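Local coordinates for protein titin (Homo sapiens, PDB 5JDD) that forms part of the elastic backbone of muscle, its tandem immunoglobulin domains in the I-band probably helping the sarcomere to bear and recover from stretch, at residues 28-36 and 51-60; 129-137 and 147-156. All coordinates share one frame; numbering follows the deposited sequence.

Contact 1: 28-36 and 51-60; sequences SHDTVPVKW and LVSERKVHKL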
loop_
_atom_site.group_PDB
_atom_site.type_symbol
_atom_site.label_atom_id
_atom_site.label_comp_id
_atom_site.label_asym_id
_atom_site.label_seq_id
_atom_site.Cartn_x
_atom_site.Cartn_y
_atom_site.Cartn_z
ATOM N N SER A 28 28.013 -45.554 5.238
ATOM C CA SER A 28 29.368 -45.967 5.579
ATOM C C SER A 28 30.156 -46.493 4.387
ATOM O O SER A 28 31.388 -46.587 4.450
ATOM C CB SER A 28 29.320 -47.042 6.658
ATOM O OG SER A 28 28.479 -48.112 6.261
ATOM N N HIS A 29 29.452 -46.866 3.320
ATOM C CA HIS A 29 30.080 -47.518 2.179
ATOM C C HIS A 29 29.794 -46.798 0.875
ATOM O O HIS A 29 28.764 -46.145 0.731
ATOM C CB HIS A 29 29.583 -48.963 2.047
ATOM C CG HIS A 29 30.101 -49.883 3.105
ATOM N ND1 HIS A 29 29.752 -49.760 4.433
ATOM C CD2 HIS A 29 30.938 -50.944 3.030
ATOM C CE1 HIS A 29 30.361 -50.705 5.132
ATOM N NE2 HIS A 29 31.085 -51.436 4.302
ATOM N N ASP A 30 30.720 -46.925 -0.068
ATOM C CA ASP A 30 30.540 -46.426 -1.426
ATOM C C ASP A 30 29.554 -47.316 -2.186
ATOM O O ASP A 30 29.381 -48.492 -1.851
ATOM C CB ASP A 30 31.892 -46.432 -2.143
ATOM C CG ASP A 30 31.896 -45.598 -3.407
ATOM O OD1 ASP A 30 30.810 -45.167 -3.849
ATOM O OD2 ASP A 30 32.993 -45.381 -3.967
ATOM N N THR A 31 28.922 -46.755 -3.213
ATOM C CA THR A 31 28.047 -47.501 -4.129
ATOM C C THR A 31 26.896 -48.309 -3.502
ATOM O O THR A 31 26.548 -49.391 -3.984
ATOM C CB THR A 31 28.859 -48.416 -5.080
ATOM O OG1 THR A 31 30.262 -48.272 -4.820
ATOM C CG2 THR A 31 28.586 -48.033 -6.524
ATOM N N VAL A 32 26.308 -47.779 -2.435
ATOM C CA VAL A 32 25.107 -48.358 -1.840
ATOM C C VAL A 32 23.892 -47.762 -2.542
ATOM O O VAL A 32 23.784 -46.545 -2.660
ATOM C CB VAL A 32 25.020 -48.007 -0.346
ATOM C CG1 VAL A 32 23.729 -48.522 0.252
ATOM C CG2 VAL A 32 26.221 -48.571 0.397
ATOM N N PRO A 33 22.973 -48.610 -3.032
ATOM C CA PRO A 33 21.804 -48.028 -3.701
ATOM C C PRO A 33 20.805 -47.467 -2.692
ATOM O O PRO A 33 20.675 -48.001 -1.588
ATOM C CB PRO A 33 21.207 -49.210 -4.468
ATOM C CG PRO A 33 21.650 -50.426 -3.693
ATOM C CD PRO A 33 23.000 -50.081 -3.109
ATOM N N VAL A 34 20.128 -46.384 -3.069
ATOM C CA VAL A 34 19.148 -45.752 -2.192
ATOM C C VAL A 34 17.843 -45.524 -2.924
ATOM O O VAL A 34 17.800 -45.495 -4.158
ATOM C CB VAL A 34 19.635 -44.388 -1.664
ATOM C CG1 VAL A 34 20.900 -44.554 -0.851
ATOM C CG2 VAL A 34 19.855 -43.411 -2.816
ATOM N N LYS A 35 16.764 -45.405 -2.160
ATOM C CA LYS A 35 15.473 -44.991 -2.693
ATOM C C LYS A 35 14.914 -43.879 -1.826
ATOM O O LYS A 35 15.176 -43.834 -0.625
ATOM C CB LYS A 35 14.484 -46.159 -2.702
ATOM C CG LYS A 35 14.784 -47.220 -3.747
ATOM C CD LYS A 35 13.766 -48.350 -3.681
ATOM C CE LYS A 35 14.002 -49.358 -4.790
ATOM N NZ LYS A 35 13.039 -50.497 -4.750
ATOM N N TRP A 36 14.136 -42.988 -2.432
ATOM C CA TRP A 36 13.429 -41.956 -1.684
ATOM C C TRP A 36 11.928 -42.094 -1.893
ATOM O O TRP A 36 11.479 -42.442 -2.995
ATOM C CB TRP A 36 13.863 -40.566 -2.142
ATOM C CG TRP A 36 15.282 -40.230 -1.842
ATOM C CD1 TRP A 36 16.371 -40.514 -2.615
ATOM C CD2 TRP A 36 15.775 -39.538 -0.687
ATOM N NE1 TRP A 36 17.510 -40.027 -2.017
ATOM C CE2 TRP A 36 17.171 -39.425 -0.834
ATOM C CE3 TRP A 36 15.163 -38.991 0.450
ATOM C CZ2 TRP A 36 17.974 -38.789 0.119
ATOM C CZ3 TRP A 36 15.959 -38.353 1.393
ATOM C CH2 TRP A 36 17.355 -38.263 1.222
ATOM N N LEU A 51 17.913 -36.898 -8.248
ATOM C CA LEU A 51 18.547 -37.855 -7.349
ATOM C C LEU A 51 20.028 -37.881 -7.668
ATOM O O LEU A 51 20.418 -38.182 -8.797
ATOM C CB LEU A 51 17.962 -39.251 -7.551
ATOM C CG LEU A 51 16.465 -39.404 -7.304
ATOM C CD1 LEU A 51 16.004 -40.819 -7.626
ATOM C CD2 LEU A 51 16.171 -39.067 -5.869
ATOM N N VAL A 52 20.862 -37.548 -6.687
ATOM C CA VAL A 52 22.301 -37.516 -6.913
ATOM C C VAL A 52 23.026 -38.370 -5.889
ATOM O O VAL A 52 22.958 -38.100 -4.693
ATOM C CB VAL A 52 22.858 -36.082 -6.852
ATOM C CG1 VAL A 52 24.361 -36.087 -7.090
ATOM C CG2 VAL A 52 22.175 -35.208 -7.877
ATOM N N SER A 53 23.709 -39.409 -6.356
ATOM C CA SER A 53 24.564 -40.206 -5.489
ATOM C C SER A 53 26.027 -39.882 -5.797
ATOM O O SER A 53 26.431 -39.845 -6.959
ATOM C CB SER A 53 24.294 -41.704 -5.676
ATOM O OG SER A 53 23.033 -42.089 -5.138
ATOM N N GLU A 54 26.811 -39.619 -4.755
ATOM C CA GLU A 54 28.233 -39.354 -4.924
ATOM C C GLU A 54 28.975 -40.080 -3.814
ATOM O O GLU A 54 29.019 -39.608 -2.671
ATOM C CB GLU A 54 28.511 -37.850 -4.862
ATOM C CG GLU A 54 29.755 -37.399 -5.635
ATOM C CD GLU A 54 31.064 -37.840 -4.991
ATOM O OE1 GLU A 54 31.723 -38.749 -5.540
ATOM O OE2 GLU A 54 31.440 -37.266 -3.944
ATOM N N ARG A 55 29.548 -41.232 -4.160
ATOM C CA ARG A 55 30.209 -42.095 -3.184
ATOM C C ARG A 55 29.289 -42.397 -2.003
ATOM O O ARG A 55 28.271 -43.065 -2.187
ATOM C CB ARG A 55 31.568 -41.523 -2.764
ATOM C CG ARG A 55 32.647 -41.761 -3.833
ATOM C CD ARG A 55 33.932 -40.995 -3.548
ATOM N NE ARG A 55 33.705 -39.554 -3.577
ATOM C CZ ARG A 55 34.590 -38.639 -3.186
ATOM N NH1 ARG A 55 35.778 -39.007 -2.724
ATOM N NH2 ARG A 55 34.277 -37.350 -3.242
ATOM N N LYS A 56 29.610 -41.882 -0.820
ATOM C CA LYS A 56 28.827 -42.203 0.373
ATOM C C LYS A 56 27.623 -41.290 0.597
ATOM O O LYS A 56 26.860 -41.501 1.542
ATOM C CB LYS A 56 29.711 -42.165 1.621
ATOM C CG LYS A 56 30.807 -43.214 1.611
ATOM C CD LYS A 56 31.688 -43.110 2.854
ATOM C CE LYS A 56 32.818 -44.112 2.789
ATOM N NZ LYS A 56 33.679 -44.012 3.990
ATOM N N VAL A 57 27.445 -40.284 -0.262
ATOM C CA VAL A 57 26.457 -39.237 -0.014
ATOM C C VAL A 57 25.340 -39.271 -1.041
ATOM O O VAL A 57 25.590 -39.288 -2.250
ATOM C CB VAL A 57 27.110 -37.845 -0.037
ATOM C CG1 VAL A 57 26.080 -36.763 0.270
ATOM C CG2 VAL A 57 28.249 -37.783 0.971
ATOM N N HIS A 58 24.104 -39.272 -0.553
ATOM C CA HIS A 58 22.936 -39.378 -1.414
ATOM C C HIS A 58 22.005 -38.210 -1.159
ATOM O O HIS A 58 21.574 -37.974 -0.020
ATOM C CB HIS A 58 22.234 -40.706 -1.162
ATOM C CG HIS A 58 23.144 -41.877 -1.308
ATOM N ND1 HIS A 58 23.433 -42.444 -2.532
ATOM C CD2 HIS A 58 23.884 -42.549 -0.395
ATOM C CE1 HIS A 58 24.288 -43.435 -2.361
ATOM N NE2 HIS A 58 24.579 -43.521 -1.075
ATOM N N LYS A 59 21.720 -37.468 -2.220
ATOM C CA LYS A 59 20.865 -36.293 -2.126
ATOM C C LYS A 59 19.606 -36.416 -2.968
ATOM O O LYS A 59 19.624 -36.982 -4.065
ATOM C CB LYS A 59 21.642 -35.039 -2.538
ATOM C CG LYS A 59 22.935 -34.860 -1.777
ATOM C CD LYS A 59 23.852 -33.848 -2.440
ATOM C CE LYS A 59 23.213 -32.479 -2.484
ATOM N NZ LYS A 59 24.194 -31.423 -2.863
ATOM N N LEU A 60 18.510 -35.892 -2.428
ATOM C CA LEU A 60 17.280 -35.646 -3.169
ATOM C C LEU A 60 17.098 -34.141 -3.234
ATOM O O LEU A 60 16.976 -33.478 -2.202
ATOM C CB LEU A 60 16.088 -36.269 -2.451
ATOM C CG LEU A 60 14.704 -35.837 -2.942
ATOM C CD1 LEU A 60 14.499 -36.242 -4.386
ATOM C CD2 LEU A 60 13.622 -36.446 -2.058
HETATM O O HOH W 1 26.937 -45.151 -1.102
HETATM O O HOH W 2 19.828 -39.848 -3.798
#

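Contact 2: 129-137 and 147-156; sequences EIEMSEKFK and LIIMNTSTED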
loop_
_atom_site.group_PDB
_atom_site.type_symbol
_atom_site.label_atom_id
_atom_site.label_comp_id
_atom_site.label_asym_id
_atom_site.label_seq_id
_atom_site.Cartn_x
_atom_site.Cartn_y
_atom_site.Cartn_z
ATOM N N GLU A 129 -3.382 -2.338 -12.061
ATOM C CA GLU A 129 -2.144 -1.991 -11.355
ATOM C C GLU A 129 -1.902 -0.485 -11.312
ATOM O O GLU A 129 -2.051 0.205 -12.331
ATOM C CB GLU A 129 -0.926 -2.697 -11.973
ATOM C CG GLU A 129 -0.892 -4.201 -11.730
ATOM C CD GLU A 129 0.255 -4.905 -12.434
ATOM O OE1 GLU A 129 1.420 -4.481 -12.279
ATOM O OE2 GLU A 129 -0.018 -5.894 -13.148
ATOM N N ILE A 130 -1.518 -0.006 -10.127
ATOM C CA ILE A 130 -1.170 1.396 -9.877
ATOM C C ILE A 130 0.343 1.604 -10.043
ATOM O O ILE A 130 1.140 0.789 -9.572
ATOM C CB ILE A 130 -1.534 1.783 -8.414
ATOM C CG1 ILE A 130 -3.003 1.482 -8.116
ATOM C CG2 ILE A 130 -1.216 3.243 -8.142
ATOM C CD1 ILE A 130 -3.401 1.723 -6.662
ATOM N N GLU A 131 0.732 2.702 -10.693
ATOM C CA GLU A 131 2.141 3.093 -10.811
ATOM C C GLU A 131 2.477 4.183 -9.799
ATOM O O GLU A 131 1.669 5.082 -9.589
ATOM C CB GLU A 131 2.420 3.662 -12.209
ATOM C CG GLU A 131 2.260 2.685 -13.360
ATOM C CD GLU A 131 2.251 3.370 -14.724
ATOM O OE1 GLU A 131 2.900 4.425 -14.885
ATOM O OE2 GLU A 131 1.575 2.853 -15.638
ATOM N N MET A 132 3.662 4.104 -9.190
ATOM C CA MET A 132 4.195 5.194 -8.367
ATOM C C MET A 132 4.187 6.504 -9.143
ATOM O O MET A 132 4.604 6.545 -10.303
ATOM C CB MET A 132 5.640 4.911 -7.953
ATOM C CG MET A 132 5.806 4.043 -6.731
ATOM S SD MET A 132 7.265 4.526 -5.789
ATOM C CE MET A 132 6.566 5.847 -4.803
ATOM N N SER A 133 3.696 7.566 -8.508
ATOM C CA SER A 133 3.709 8.902 -9.096
ATOM C C SER A 133 3.655 9.902 -7.954
ATOM O O SER A 133 3.780 9.527 -6.788
ATOM C CB SER A 133 2.524 9.115 -10.037
ATOM O OG SER A 133 1.288 9.058 -9.338
ATOM N N GLU A 134 3.477 11.176 -8.275
ATOM C CA GLU A 134 3.321 12.161 -7.213
ATOM C C GLU A 134 1.973 11.967 -6.525
ATOM O O GLU A 134 1.805 12.315 -5.358
ATOM C CB GLU A 134 3.472 13.585 -7.750
ATOM C CG GLU A 134 4.872 13.915 -8.253
ATOM C CD GLU A 134 5.862 14.226 -7.138
ATOM O OE1 GLU A 134 6.885 14.879 -7.428
ATOM O OE2 GLU A 134 5.629 13.819 -5.979
ATOM N N LYS A 135 1.026 11.388 -7.260
ATOM C CA LYS A 135 -0.298 11.058 -6.746
ATOM C C LYS A 135 -0.276 9.841 -5.809
ATOM O O LYS A 135 -0.914 9.845 -4.750
ATOM C CB LYS A 135 -1.222 10.761 -7.924
ATOM C CG LYS A 135 -2.621 10.330 -7.552
ATOM C CD LYS A 135 -3.442 11.514 -7.082
ATOM C CE LYS A 135 -4.912 11.154 -6.988
ATOM N NZ LYS A 135 -5.673 12.233 -6.301
ATOM N N PHE A 136 0.455 8.811 -6.209
ATOM C CA PHE A 136 0.521 7.561 -5.455
ATOM C C PHE A 136 1.921 7.323 -4.921
ATOM O O PHE A 136 2.859 7.137 -5.693
ATOM C CB PHE A 136 0.131 6.375 -6.339
ATOM C CG PHE A 136 -1.290 6.403 -6.810
ATOM C CD1 PHE A 136 -2.331 6.158 -5.923
ATOM C CD2 PHE A 136 -1.586 6.635 -8.145
ATOM C CE1 PHE A 136 -3.645 6.168 -6.357
ATOM C CE2 PHE A 136 -2.896 6.649 -8.585
ATOM C CZ PHE A 136 -3.927 6.415 -7.690
ATOM N N LYS A 137 2.062 7.328 -3.599
ATOM C CA LYS A 137 3.333 7.014 -2.957
ATOM C C LYS A 137 3.258 5.568 -2.478
ATOM O O LYS A 137 2.356 5.196 -1.733
ATOM C CB LYS A 137 3.587 7.968 -1.787
ATOM C CG LYS A 137 4.799 7.631 -0.933
ATOM C CD LYS A 137 6.099 8.062 -1.577
ATOM C CE LYS A 137 7.240 7.963 -0.571
ATOM N NZ LYS A 137 6.856 8.585 0.731
ATOM N N LEU A 147 0.335 2.360 0.884
ATOM C CA LEU A 147 -0.066 3.142 -0.284
ATOM C C LEU A 147 -0.591 4.467 0.230
ATOM O O LEU A 147 -1.536 4.509 1.021
ATOM C CB LEU A 147 -1.163 2.430 -1.077
ATOM C CG LEU A 147 -1.756 3.225 -2.254
ATOM C CD1 LEU A 147 -0.709 3.418 -3.337
ATOM C CD2 LEU A 147 -2.968 2.516 -2.838
ATOM N N ILE A 148 0.044 5.554 -0.194
ATOM C CA ILE A 148 -0.393 6.891 0.186
ATOM C C ILE A 148 -0.960 7.595 -1.043
ATOM O O ILE A 148 -0.306 7.655 -2.093
ATOM C CB ILE A 148 0.759 7.692 0.785
ATOM C CG1 ILE A 148 1.263 6.988 2.046
ATOM C CG2 ILE A 148 0.322 9.108 1.110
ATOM C CD1 ILE A 148 2.693 7.307 2.388
ATOM N N ILE A 149 -2.194 8.076 -0.919
ATOM C CA ILE A 149 -2.886 8.729 -2.028
ATOM C C ILE A 149 -3.031 10.207 -1.722
ATOM O O ILE A 149 -3.751 10.596 -0.801
ATOM C CB ILE A 149 -4.273 8.104 -2.272
ATOM C CG1 ILE A 149 -4.148 6.592 -2.466
ATOM C CG2 ILE A 149 -4.934 8.714 -3.501
ATOM C CD1 ILE A 149 -5.484 5.890 -2.567
ATOM N N MET A 150 -2.345 11.032 -2.506
ATOM C CA MET A 150 -2.328 12.472 -2.266
ATOM C C MET A 150 -3.494 13.188 -2.924
ATOM O O MET A 150 -4.018 12.737 -3.940
ATOM C CB MET A 150 -1.032 13.082 -2.817
ATOM C CG MET A 150 0.253 12.420 -2.363
ATOM S SD MET A 150 0.466 12.489 -0.584
ATOM C CE MET A 150 0.440 14.260 -0.312
ATOM N N ASN A 151 -3.888 14.309 -2.329
ATOM C CA ASN A 151 -4.854 15.227 -2.936
ATOM C C ASN A 151 -6.089 14.505 -3.462
ATOM O O ASN A 151 -6.410 14.570 -4.651
ATOM C CB ASN A 151 -4.191 16.035 -4.058
ATOM C CG ASN A 151 -5.076 17.159 -4.570
ATOM O OD1 ASN A 151 -5.965 17.640 -3.861
ATOM N ND2 ASN A 151 -4.846 17.572 -5.811
ATOM N N THR A 152 -6.783 13.810 -2.568
ATOM C CA THR A 152 -7.893 12.961 -2.991
ATOM C C THR A 152 -9.025 13.732 -3.653
ATOM O O THR A 152 -9.309 14.895 -3.327
ATOM C CB THR A 152 -8.479 12.127 -1.843
ATOM O OG1 THR A 152 -8.887 12.995 -0.777
ATOM C CG2 THR A 152 -7.449 11.106 -1.338
ATOM N N SER A 153 -9.671 13.059 -4.596
ATOM C CA SER A 153 -10.880 13.574 -5.222
ATOM C C SER A 153 -11.864 12.425 -5.369
ATOM O O SER A 153 -11.520 11.269 -5.088
ATOM C CB SER A 153 -10.547 14.181 -6.584
ATOM O OG SER A 153 -10.141 13.169 -7.489
ATOM N N THR A 154 -13.081 12.737 -5.811
ATOM C CA THR A 154 -14.124 11.732 -6.017
ATOM C C THR A 154 -13.631 10.529 -6.811
ATOM O O THR A 154 -13.963 9.383 -6.499
ATOM C CB THR A 154 -15.347 12.336 -6.753
ATOM O OG1 THR A 154 -15.974 13.302 -5.911
ATOM C CG2 THR A 154 -16.358 11.258 -7.096
ATOM N N GLU A 155 -12.817 10.794 -7.825
ATOM C CA GLU A 155 -12.302 9.750 -8.697
ATOM C C GLU A 155 -11.445 8.724 -7.970
ATOM O O GLU A 155 -11.248 7.625 -8.475
ATOM C CB GLU A 155 -11.483 10.371 -9.833
ATOM C CG GLU A 155 -12.289 11.147 -10.875
ATOM C CD GLU A 155 -12.600 12.580 -10.468
ATOM O OE1 GLU A 155 -12.138 13.039 -9.397
ATOM O OE2 GLU A 155 -13.314 13.261 -11.232
ATOM N N ASP A 156 -10.922 9.082 -6.802
ATOM C CA ASP A 156 -10.073 8.154 -6.052
ATOM C C ASP A 156 -10.881 7.159 -5.227
ATOM O O ASP A 156 -10.334 6.178 -4.730
ATOM C CB ASP A 156 -9.097 8.914 -5.142
ATOM C CG ASP A 156 -8.149 9.808 -5.914
ATOM O OD1 ASP A 156 -7.616 9.364 -6.959
ATOM O OD2 ASP A 156 -7.944 10.968 -5.493
#

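Contact 1: 28-36 and 51-60
Val34 and Trp36 meet His58, Leu60 and Leu51 in a sheet-to-sheet contact of an immunoglobulin I-set beta sandwich: the loop leading into strand 35-38 packs on the hairpin of strands 49-54 and 57-62, which belongs to the opposing sheet. At the inner end stands Trp36, in the position of the core tryptophan of the fold. Leu60 CB lies over one face of its indole, 3.7 Å from Trp36 CE2, while the carbonyl oxygen of His58 lies at the ring edge. Phe23, on the strand beside the hairpin, adds to the same packing. Nearer the domain end the imidazole of His58 takes over. In one of the two conformers modelled for Val34, its CG1 sits over the centre of that imidazole, 3.5 Å from the centroid, in a CH-pi contact. This methyl stands anti to the carbonyl carbon (chi1 -61°), which carries it across to the ring. Both ring nitrogens are engaged: Ser53 OG hydrogen-bonds to His58 ND1 in the ring plane at 2.7 Å, and a water lies 2.9 Å from His58 NE2. That water is also a bridge between the segments, donating to His29 O at 2.8 Å and to Arg55 O at 2.7 Å and accepting from Val32 N. A second water accepts a hydrogen bond from Trp36 NE1 at 2.9 Å and donates to Lys59 O. Farther out, the extended chain of Lys56 runs alongside the backbone of Ser28 and His29. The chemistry implies a division of labour: apolar faces hold the two layers together, whereas ordered water bridges the polar groups that do not meet directly. Held at both nitrogens, by Ser53 and by a water, the imidazole probably has little freedom to rotate.

Contact 2: 129-137 and 147-156
Phe136 packs against Ile149 and Leu147 at the apolar centre of an antiparallel beta hairpin, strands 136-141 and 144-149, in an immunoglobulin I-set domain. The ring turns an edge to its neighbour, with Phe136 CD1 3.9 Å from Ile149 CG1, and the two side chains run alongside each other from the same face of the sheet. Its faces are covered from within its own segment: Ile130 CG2 stands 3.3 Å above the plane on one, and Lys135 CG lies over the opposite one. Ile130 also reaches across to Leu147, tip to tip, Ile130 CD1 3.9 Å from Leu147 CD2. Trp123 and Tyr160, from the other sheet, touch both of these residues and continue the core. The backbone register places Phe136 and Ile149 in a non-hydrogen-bonded pair, followed by the hydrogen-bonded pair of Lys137 and Ile148, where Lys137 N gives to Ile148 O at 2.8 Å. On that other face of the sheet the CB atoms of Lys137 and Ile148 lie alongside each other. Beyond the strands, Met150 N donates almost straight to Lys135 O at 2.9 Å. The polar edge belongs to Lys135. The chain leaves the backbone with CG opposite the nitrogen, then bends at chi2 (75°) and crosses to the 3-10 turn, where NZ makes two grips: a 2.7 Å salt bridge to Asp156 OD2, and a 2.9 Å bond to Met150 O nearly along the C=O axis. A basic residue here paired with this aspartate is a hallmark of many immunoglobulin domains, and Tyr160 hydrogen-bonds through its OH to Asp156 O, forming the tyrosine corner. Asp156 OD2 is shared: Lys135 meets it on the syn side, and Ser153 N, 2.9 Å from that same oxygen, on the anti side.

From the N terminus, contact 1 comes first: residues 28-36 return to 51-60 after a 14-residue excursion that includes strand 41-42, so the loop it closes ties the two sheets of the first immunoglobulin domain together near its end. The chain then completes that domain and enters the second, where 129-137 meets 147-156 across only nine residues, most of them strand. Contact 2 therefore closes a hairpin within one sheet and anchors it to the turn leading to strand 158-164. The two follow in series, neither nested nor crossing, and their nearest atoms are about 34 Å apart. Each joins parts of its own domain alone, as expected of independently folded modules in a tandem.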